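Local structure of xylan esterase 1 (Thermoanaerobacterium sp. 'JW/SL YS485', 3FCY) at residues Y40-N44 and D236-D242; G89-I95 and M140-G144; E199-V204 and R223-V228. The protein probably hydrolyses carboxylic esters, acting as an acetyl xylan esterase of the alpha/beta-hydrolase fold in family CE7. All blocks are in the same frame, centred on the assembly; numbering follows the deposited sequence.

Contact 1: Y40-N44 and D236-D242; sequences YTGTN and DYKRVWD
Thr43 and Asn44 run past the first turn of helix 237-242, with the CA of Asn44 4.7 Å from the CA of Lys238. Asp236 occupies the N-cap position, yet its carboxylate makes no capping bond; with CG anti to the backbone N (chi1 -155°) it faces the loop instead. There OD1 of Asp236 accepts two consecutive loop amides. The N of Thr43 arrives at 2.7 Å on the syn side, tilted from the carboxylate plane, while the N of Asn44 comes in almost in line with the C-O bond at 2.8 Å, its N-H pointing straight at the oxygen (173°). The second oxygen, OD2 of Asp236, receives the OH of Tyr40 at the ring's edge, modelled at 2.4 Å, so short that the exact length is doubtful. That phenol oxygen also accepts OG1 of Thr43, and Arg239 lays its CB, CG and CD against it, each carbon 3.3 Å from OH of Tyr40. Beyond them the Arg239 guanidinium leaves for Asp31 and Ser304. In the other direction, OD1 of Asn44 takes the N of Lys238 at 2.8 Å through a bent bond (146°), serving a first-turn amide that has no acceptor in its own helix, while its ND2 is bonded to the backbone O of Phe271. The methyl CG2 of Thr43 rests 3.8 Å from CG of Lys238, whose chain bends on to a salt bridge, NZ to OD1 of Asp242. Helix 303-310 packs on both Tyr40 and Asp236, tying the joint into the fold. With two amides on OD1 and, less surely, the phenol on OD2, the buried Asp236 is probably held ionised and its rotation restrained, and the loop before helix 50-62 is thereby pinned to the start of helix 237-242.

Contact 2: G89-I95 and M140-G144; sequences GVRGARI and MDVRG
The guanidinium of Arg143 has the methyl of Ala93 over the centre of one face, with CB of Ala93 3.4 Å from CZ of Arg143, and the backbone of Gly89 and Val90 along its edge. At that edge the O of Val90 is gripped by both terminal nitrogens. NH2 of Arg143 gives the stronger bond, 2.9 Å to O of Val90, lying in the carbonyl plane on a lone pair (C=O...N angle 128°); NH1 adds a weak one. Gly89 sits so close that a side chain there would collide with the arginine: a beta carbon built on its backbone would fall 2.8 Å from NH2 of Arg143. Arg143 spans the distance from its own loop because its chain is extended from CG to NE (chi2 -179°), and Ile95 lines this shaft, its CD1 3.6 Å from CG and 3.4 Å from NE of Arg143. The contact belongs to the central sheet of the alpha/beta-hydrolase fold. Residues 89-93 turn the chain from strand 80-88 into its antiparallel neighbour 94-102, closed by the bond from N of Gly89 to O of Ala93 at 2.7 Å, and segment 140-144 leaves the end of strand 136-140, which lies beside 94-102. With Arg143 replaced by an alanine, the carbonyl of Val90 would probably lose both these donors, and Asp183 of helix 176-192, paired with NE, its charged mate. The other branch of Ile95 turns toward the strand end, where CG2 of Ile95 lies 4.0 Å from CG of Met140, crossing it obliquely. Close by, the carboxylate of Asp141 is held by the N of Ser121, the N of Gln148 and ND1 of His96.

Contact 3: E199-V204 and R223-V228; sequences EDRVGV and RVRKVV
Arg225 starts out beside the carbonyls of Asp200 and Val202 and then leads away, and can be followed outward atom by atom. Its CB lies 3.6 Å from O of Val202, its CG 3.7 Å from O of Asp200, and CD keeps near that same carbonyl because the chain bends at chi2 (66°). NE of Arg225 then gives a weak 3.2 Å bond to a water lying in the guanidinium plane; that water donates in turn to O of Asp200. NH1 ends on Asp289 of the next strand. A second water joins O of Glu199, N of Val202 and O of Arg223. Farther out, NH1 of Arg223 makes a weak salt bridge of 3.3 Å with OE2 of Glu199, the oxygen lying at the guanidinium edge and the two planes 76° apart, although Glu221 is the stronger partner of Arg223.

Beyond the corner at residues 199-201 the strands pair in parallel, their axes 17° apart. O of Val202 accepts N of Arg225 at 2.9 Å and, weakly, N of Lys226; N of Val204 then donates to O of Lys226, and O of Val204 takes N of Val228 at 2.9 Å. Under helix 209-220, CG1 of Val204 meets CG1 of Val224 at 3.9 Å, while Val227 stands beside Val204, pointing the same way. Lys226 points to the other face, where NZ reaches Asp289 and the calcium ligand Glu343. Strand 202-207, helix 209-220 and strand 226-230 form a beta-alpha-beta crossover, the unit that in alpha/beta-hydrolases carries the nucleophile elbow, here probably at Ser208.

Contacts 2 and 3 both reach the central sheet and are largely buried, whereas contact 1 is partly buried and joins a loop to a helix away from it. Their chemistry follows their place. In contact 3, two neighbouring parallel strands pair backbone to backbone, with valines on one face and charged residues at the exposed end, before the strands begin. In contact 2 a single arginine bridges a hairpin turn and a strand's exit loop. In contact 1 a carboxylate gathers loop donors. Along the chain, contacts 2 and 3 lie in series inside the loop that contact 1 closes, and helix 237-242 is the next regular element after strand 226-230. Contacts 1 and 2 lie on opposite sides of the chain's centre.

Contact 1: Y40-N44 and D236-D242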
loop_
_atom_site.group_PDB
_atom_site.type_symbol
_atom_site.label_atom_id
_atom_site.label_comp_id
_atom_site.label_asym_id
_atom_site.label_seq_id
_atom_site.Cartn_x
_atom_site.Cartn_y
_atom_site.Cartn_z
ATOM N N TYR A 40 20.828 5.803 25.979
ATOM C CA TYR A 40 20.686 4.387 25.652
ATOM C C TYR A 40 22.005 3.743 25.215
ATOM O O TYR A 40 22.672 4.230 24.299
ATOM C CB TYR A 40 19.632 4.228 24.558
ATOM C CG TYR A 40 19.421 2.805 24.109
ATOM C CD1 TYR A 40 18.888 1.848 24.974
ATOM C CD2 TYR A 40 19.751 2.415 22.813
ATOM C CE1 TYR A 40 18.687 0.534 24.554
ATOM C CE2 TYR A 40 19.556 1.108 22.385
ATOM C CZ TYR A 40 19.024 0.176 23.255
ATOM O OH TYR A 40 18.828 -1.110 22.822
ATOM N N THR A 41 22.368 2.637 25.862
ATOM C CA THR A 41 23.614 1.945 25.548
ATOM C C THR A 41 23.463 0.564 24.907
ATOM O O THR A 41 24.443 -0.167 24.766
ATOM C CB THR A 41 24.489 1.795 26.807
ATOM O OG1 THR A 41 23.738 1.129 27.828
ATOM C CG2 THR A 41 24.929 3.169 27.319
ATOM N N GLY A 42 22.247 0.192 24.526
ATOM C CA GLY A 42 22.067 -1.100 23.883
ATOM C C GLY A 42 21.289 -2.141 24.659
ATOM O O GLY A 42 21.114 -2.032 25.877
ATOM N N THR A 43 20.830 -3.164 23.943
ATOM C CA THR A 43 20.053 -4.242 24.545
ATOM C C THR A 43 20.596 -5.621 24.185
ATOM O O THR A 43 20.563 -6.536 25.006
ATOM C CB THR A 43 18.570 -4.178 24.098
ATOM O OG1 THR A 43 18.028 -2.889 24.415
ATOM C CG2 THR A 43 17.749 -5.254 24.805
ATOM N N ASN A 44 21.090 -5.777 22.961
ATOM C CA ASN A 44 21.609 -7.071 22.532
ATOM C C ASN A 44 22.771 -7.505 23.421
ATOM O O ASN A 44 23.671 -6.719 23.705
ATOM C CB ASN A 44 22.079 -7.017 21.078
ATOM C CG ASN A 44 22.100 -8.386 20.431
ATOM O OD1 ASN A 44 21.067 -8.882 19.979
ATOM N ND2 ASN A 44 23.269 -9.016 20.404
ATOM N N ASP A 236 22.933 -3.739 17.715
ATOM C CA ASP A 236 21.883 -3.938 18.708
ATOM C C ASP A 236 20.689 -4.732 18.164
ATOM O O ASP A 236 19.544 -4.297 18.266
ATOM C CB ASP A 236 21.441 -2.547 19.174
ATOM C CG ASP A 236 20.838 -2.541 20.559
ATOM O OD1 ASP A 236 20.941 -3.548 21.287
ATOM O OD2 ASP A 236 20.263 -1.496 20.918
ATOM N N TYR A 237 20.966 -5.904 17.601
ATOM C CA TYR A 237 19.932 -6.762 17.017
ATOM C C TYR A 237 18.673 -6.939 17.866
ATOM O O TYR A 237 17.569 -6.694 17.388
ATOM C CB TYR A 237 20.533 -8.131 16.682
ATOM C CG TYR A 237 21.685 -8.047 15.700
ATOM C CD1 TYR A 237 21.479 -7.644 14.377
ATOM C CD2 TYR A 237 22.987 -8.346 16.100
ATOM C CE1 TYR A 237 22.545 -7.539 13.481
ATOM C CE2 TYR A 237 24.056 -8.246 15.215
ATOM C CZ TYR A 237 23.830 -7.842 13.912
ATOM O OH TYR A 237 24.897 -7.741 13.054
ATOM N N LYS A 238 18.839 -7.357 19.118
ATOM C CA LYS A 238 17.706 -7.571 20.023
ATOM C C LYS A 238 16.772 -6.361 20.111
ATOM O O LYS A 238 15.545 -6.512 20.172
ATOM C CB LYS A 238 18.224 -7.932 21.420
ATOM C CG LYS A 238 17.145 -8.174 22.490
ATOM C CD LYS A 238 16.436 -9.508 22.309
ATOM C CE LYS A 238 15.720 -9.955 23.590
ATOM N NZ LYS A 238 14.673 -9.004 24.071
ATOM N N ARG A 239 17.348 -5.163 20.124
ATOM C CA ARG A 239 16.556 -3.940 20.201
ATOM C C ARG A 239 15.623 -3.830 18.997
ATOM O O ARG A 239 14.444 -3.508 19.140
ATOM C CB ARG A 239 17.473 -2.714 20.255
ATOM C CG ARG A 239 16.742 -1.381 20.224
ATOM C CD ARG A 239 15.798 -1.212 21.407
ATOM N NE ARG A 239 15.182 0.112 21.399
ATOM C CZ ARG A 239 14.209 0.497 22.219
ATOM N NH1 ARG A 239 13.729 -0.342 23.129
ATOM N NH2 ARG A 239 13.708 1.724 22.125
ATOM N N VAL A 240 16.162 -4.093 17.812
ATOM C CA VAL A 240 15.368 -4.036 16.586
ATOM C C VAL A 240 14.160 -4.966 16.712
ATOM O O VAL A 240 13.035 -4.598 16.373
ATOM C CB VAL A 240 16.200 -4.482 15.360
ATOM C CG1 VAL A 240 15.336 -4.451 14.100
ATOM C CG2 VAL A 240 17.417 -3.584 15.195
ATOM N N TRP A 241 14.406 -6.175 17.206
ATOM C CA TRP A 241 13.348 -7.159 17.367
ATOM C C TRP A 241 12.321 -6.699 18.402
ATOM O O TRP A 241 11.115 -6.871 18.201
ATOM C CB TRP A 241 13.947 -8.513 17.771
ATOM C CG TRP A 241 12.912 -9.569 18.016
ATOM C CD1 TRP A 241 12.246 -10.310 17.077
ATOM C CD2 TRP A 241 12.362 -9.941 19.283
ATOM N NE1 TRP A 241 11.308 -11.116 17.684
ATOM C CE2 TRP A 241 11.359 -10.909 19.039
ATOM C CE3 TRP A 241 12.616 -9.546 20.603
ATOM C CZ2 TRP A 241 10.609 -11.487 20.068
ATOM C CZ3 TRP A 241 11.865 -10.125 21.632
ATOM C CH2 TRP A 241 10.875 -11.084 21.354
ATOM N N ASP A 242 12.796 -6.104 19.500
ATOM C CA ASP A 242 11.906 -5.613 20.557
ATOM C C ASP A 242 10.925 -4.552 20.048
ATOM O O ASP A 242 9.782 -4.483 20.499
ATOM C CB ASP A 242 12.706 -5.007 21.720
ATOM C CG ASP A 242 13.501 -6.042 22.502
ATOM O OD1 ASP A 242 13.148 -7.242 22.462
ATOM O OD2 ASP A 242 14.473 -5.645 23.179
#

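Contact 2: G89-I95 and M140-G144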
loop_
_atom_site.group_PDB
_atom_site.type_symbol
_atom_site.label_atom_id
_atom_site.label_comp_id
_atom_site.label_asym_id
_atom_site.label_seq_id
_atom_site.Cartn_x
_atom_site.Cartn_y
_atom_site.Cartn_z
ATOM N N GLY A 89 41.174 -13.187 1.452
ATOM C CA GLY A 89 40.805 -13.004 2.845
ATOM C C GLY A 89 40.756 -14.352 3.540
ATOM O O GLY A 89 41.230 -15.346 2.991
ATOM N N VAL A 90 40.184 -14.400 4.738
ATOM C CA VAL A 90 40.102 -15.659 5.464
ATOM C C VAL A 90 39.268 -16.667 4.678
ATOM O O VAL A 90 38.394 -16.290 3.898
ATOM C CB VAL A 90 39.486 -15.468 6.879
ATOM C CG1 VAL A 90 40.418 -14.617 7.741
ATOM C CG2 VAL A 90 38.106 -14.819 6.779
ATOM N N ARG A 91 39.569 -17.944 4.882
ATOM C CA ARG A 91 38.879 -19.050 4.227
ATOM C C ARG A 91 39.119 -19.093 2.717
ATOM O O ARG A 91 38.358 -19.719 1.976
ATOM C CB ARG A 91 37.370 -19.000 4.532
ATOM C CG ARG A 91 37.035 -18.916 6.027
ATOM C CD ARG A 91 37.806 -19.955 6.840
ATOM N NE ARG A 91 37.769 -19.696 8.283
ATOM C CZ ARG A 91 36.722 -19.934 9.074
ATOM N NH1 ARG A 91 35.602 -20.443 8.574
ATOM N NH2 ARG A 91 36.800 -19.668 10.373
ATOM N N GLY A 92 40.178 -18.419 2.272
ATOM C CA GLY A 92 40.534 -18.413 0.863
ATOM C C GLY A 92 39.682 -17.588 -0.086
ATOM O O GLY A 92 39.826 -17.708 -1.302
ATOM N N ALA A 93 38.804 -16.747 0.448
ATOM C CA ALA A 93 37.940 -15.925 -0.398
ATOM C C ALA A 93 38.699 -14.793 -1.093
ATOM O O ALA A 93 39.453 -14.057 -0.462
ATOM C CB ALA A 93 36.794 -15.352 0.428
ATOM N N ARG A 94 38.490 -14.661 -2.398
ATOM C CA ARG A 94 39.137 -13.610 -3.172
ATOM C C ARG A 94 38.253 -12.363 -3.049
ATOM O O ARG A 94 37.124 -12.348 -3.536
ATOM C CB ARG A 94 39.251 -14.049 -4.637
ATOM C CG ARG A 94 40.281 -13.291 -5.450
ATOM C CD ARG A 94 41.698 -13.496 -4.909
ATOM N NE ARG A 94 42.689 -12.877 -5.784
ATOM C CZ ARG A 94 43.902 -12.500 -5.395
ATOM N NH1 ARG A 94 44.288 -12.675 -4.138
ATOM N NH2 ARG A 94 44.730 -11.938 -6.267
ATOM N N ILE A 95 38.765 -11.330 -2.384
ATOM C CA ILE A 95 38.012 -10.094 -2.172
ATOM C C ILE A 95 38.361 -9.027 -3.207
ATOM O O ILE A 95 39.511 -8.914 -3.640
ATOM C CB ILE A 95 38.290 -9.514 -0.763
ATOM C CG1 ILE A 95 38.174 -10.617 0.293
ATOM C CG2 ILE A 95 37.306 -8.387 -0.455
ATOM C CD1 ILE A 95 36.803 -11.289 0.364
ATOM N N MET A 140 35.557 -1.307 -1.106
ATOM C CA MET A 140 35.478 -2.767 -1.049
ATOM C C MET A 140 34.095 -3.347 -1.329
ATOM O O MET A 140 33.074 -2.751 -0.976
ATOM C CB MET A 140 35.934 -3.245 0.335
ATOM C CG MET A 140 36.055 -4.759 0.487
ATOM S SD MET A 140 36.214 -5.267 2.222
ATOM C CE MET A 140 34.482 -5.522 2.652
ATOM N N ASP A 141 34.072 -4.510 -1.973
ATOM C CA ASP A 141 32.819 -5.205 -2.249
ATOM C C ASP A 141 32.683 -6.257 -1.159
ATOM O O ASP A 141 33.655 -6.947 -0.834
ATOM C CB ASP A 141 32.840 -5.904 -3.613
ATOM C CG ASP A 141 32.661 -4.943 -4.771
ATOM O OD1 ASP A 141 32.051 -3.869 -4.567
ATOM O OD2 ASP A 141 33.111 -5.275 -5.889
ATOM N N VAL A 142 31.491 -6.368 -0.583
ATOM C CA VAL A 142 31.247 -7.355 0.460
ATOM C C VAL A 142 31.087 -8.725 -0.195
ATOM O O VAL A 142 30.527 -8.835 -1.286
ATOM C CB VAL A 142 29.970 -7.020 1.270
ATOM C CG1 VAL A 142 29.628 -8.169 2.217
ATOM C CG2 VAL A 142 30.183 -5.731 2.067
ATOM N N ARG A 143 31.599 -9.760 0.467
ATOM C CA ARG A 143 31.502 -11.126 -0.043
ATOM C C ARG A 143 30.074 -11.498 -0.423
ATOM O O ARG A 143 29.138 -11.233 0.323
ATOM C CB ARG A 143 31.975 -12.129 1.012
ATOM C CG ARG A 143 33.411 -11.971 1.455
ATOM C CD ARG A 143 33.779 -13.039 2.475
ATOM N NE ARG A 143 35.169 -12.909 2.893
ATOM C CZ ARG A 143 35.907 -13.900 3.378
ATOM N NH1 ARG A 143 35.386 -15.115 3.514
ATOM N NH2 ARG A 143 37.171 -13.678 3.715
ATOM N N GLY A 144 29.925 -12.117 -1.587
ATOM C CA GLY A 144 28.626 -12.576 -2.048
ATOM C C GLY A 144 27.461 -11.612 -2.181
ATOM O O GLY A 144 26.310 -12.058 -2.235
#

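Contact 3: E199-V204 and R223-V228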
loop_
_atom_site.group_PDB
_atom_site.type_symbol
_atom_site.label_atom_id
_atom_site.label_comp_id
_atom_site.label_asym_id
_atom_site.label_seq_id
_atom_site.Cartn_x
_atom_site.Cartn_y
_atom_site.Cartn_z
ATOM N N GLU A 199 50.232 5.716 6.503
ATOM C CA GLU A 199 49.478 4.816 7.367
ATOM C C GLU A 199 48.779 5.453 8.566
ATOM O O GLU A 199 47.911 4.827 9.179
ATOM C CB GLU A 199 50.373 3.674 7.849
ATOM C CG GLU A 199 51.273 4.017 9.022
ATOM C CD GLU A 199 52.020 2.798 9.535
ATOM O OE1 GLU A 199 52.945 2.328 8.833
ATOM O OE2 GLU A 199 51.670 2.303 10.632
ATOM N N ASP A 200 49.146 6.687 8.903
ATOM C CA ASP A 200 48.519 7.373 10.032
ATOM C C ASP A 200 47.424 8.339 9.589
ATOM O O ASP A 200 46.861 9.060 10.411
ATOM C CB ASP A 200 49.556 8.160 10.848
ATOM C CG ASP A 200 50.538 7.262 11.575
ATOM O OD1 ASP A 200 50.125 6.188 12.065
ATOM O OD2 ASP A 200 51.726 7.645 11.671
ATOM N N ARG A 201 47.129 8.359 8.292
ATOM C CA ARG A 201 46.106 9.254 7.758
ATOM C C ARG A 201 45.070 8.482 6.926
ATOM O O ARG A 201 44.817 8.812 5.765
ATOM C CB ARG A 201 46.773 10.342 6.902
ATOM C CG ARG A 201 47.848 11.164 7.641
ATOM C CD ARG A 201 48.546 12.155 6.708
ATOM N NE ARG A 201 49.724 12.777 7.324
ATOM C CZ ARG A 201 49.703 13.866 8.091
ATOM N NH1 ARG A 201 48.558 14.489 8.355
ATOM N NH2 ARG A 201 50.834 14.336 8.600
ATOM N N VAL A 202 44.481 7.451 7.524
ATOM C CA VAL A 202 43.485 6.633 6.833
ATOM C C VAL A 202 42.111 6.744 7.487
ATOM O O VAL A 202 41.979 6.630 8.704
ATOM C CB VAL A 202 43.896 5.131 6.804
ATOM C CG1 VAL A 202 42.779 4.292 6.186
ATOM C CG2 VAL A 202 45.178 4.952 6.000
ATOM N N GLY A 203 41.094 6.975 6.661
ATOM C CA GLY A 203 39.735 7.085 7.153
ATOM C C GLY A 203 38.832 6.073 6.466
ATOM O O GLY A 203 39.130 5.608 5.362
ATOM N N VAL A 204 37.733 5.719 7.122
ATOM C CA VAL A 204 36.778 4.767 6.563
ATOM C C VAL A 204 35.391 5.391 6.650
ATOM O O VAL A 204 35.105 6.157 7.574
ATOM C CB VAL A 204 36.807 3.417 7.325
ATOM C CG1 VAL A 204 38.225 2.849 7.313
ATOM C CG2 VAL A 204 36.331 3.601 8.751
ATOM N N ARG A 223 44.389 1.419 14.049
ATOM C CA ARG A 223 45.226 2.427 13.412
ATOM C C ARG A 223 44.395 3.394 12.573
ATOM O O ARG A 223 44.837 4.510 12.289
ATOM C CB ARG A 223 46.309 1.772 12.543
ATOM C CG ARG A 223 47.447 1.125 13.338
ATOM C CD ARG A 223 48.548 0.593 12.417
ATOM N NE ARG A 223 48.089 -0.534 11.610
ATOM C CZ ARG A 223 48.724 -1.005 10.539
ATOM N NH1 ARG A 223 49.857 -0.451 10.131
ATOM N NH2 ARG A 223 48.221 -2.036 9.870
ATOM N N VAL A 224 43.196 2.973 12.174
ATOM C CA VAL A 224 42.319 3.840 11.388
ATOM C C VAL A 224 42.112 5.137 12.167
ATOM O O VAL A 224 41.705 5.114 13.325
ATOM C CB VAL A 224 40.962 3.162 11.118
ATOM C CG1 VAL A 224 39.972 4.169 10.554
ATOM C CG2 VAL A 224 41.158 2.011 10.142
ATOM N N ARG A 225 42.382 6.258 11.508
ATOM C CA ARG A 225 42.310 7.585 12.123
ATOM C C ARG A 225 40.958 8.318 12.134
ATOM O O ARG A 225 40.650 9.032 13.098
ATOM C CB ARG A 225 43.368 8.481 11.466
ATOM C CG ARG A 225 43.682 9.752 12.228
ATOM C CD ARG A 225 44.342 9.446 13.564
ATOM N NE ARG A 225 44.672 10.673 14.281
ATOM C CZ ARG A 225 43.773 11.513 14.784
ATOM N NH1 ARG A 225 42.475 11.258 14.659
ATOM N NH2 ARG A 225 44.173 12.620 15.401
ATOM N N LYS A 226 40.169 8.167 11.069
ATOM C CA LYS A 226 38.859 8.824 10.969
ATOM C C LYS A 226 37.756 7.830 10.613
ATOM O O LYS A 226 37.976 6.892 9.839
ATOM C CB LYS A 226 38.881 9.933 9.907
ATOM C CG LYS A 226 39.696 11.170 10.266
ATOM C CD LYS A 226 39.162 11.898 11.485
ATOM C CE LYS A 226 39.963 13.166 11.732
ATOM N NZ LYS A 226 39.601 13.873 12.985
ATOM N N VAL A 227 36.565 8.051 11.161
ATOM C CA VAL A 227 35.436 7.161 10.906
ATOM C C VAL A 227 34.122 7.902 10.672
ATOM O O VAL A 227 33.672 8.665 11.526
ATOM C CB VAL A 227 35.204 6.194 12.090
ATOM C CG1 VAL A 227 34.179 5.135 11.706
ATOM C CG2 VAL A 227 36.522 5.558 12.521
ATOM N N VAL A 228 33.519 7.687 9.508
ATOM C CA VAL A 228 32.229 8.298 9.211
ATOM C C VAL A 228 31.239 7.148 9.079
ATOM O O VAL A 228 31.353 6.311 8.178
ATOM C CB VAL A 228 32.249 9.131 7.908
ATOM C CG1 VAL A 228 30.837 9.627 7.589
ATOM C CG2 VAL A 228 33.187 10.339 8.072
HETATM O O HOH W 1 45.337 5.766 9.872
HETATM O O HOH W 2 47.583 10.158 13.140
#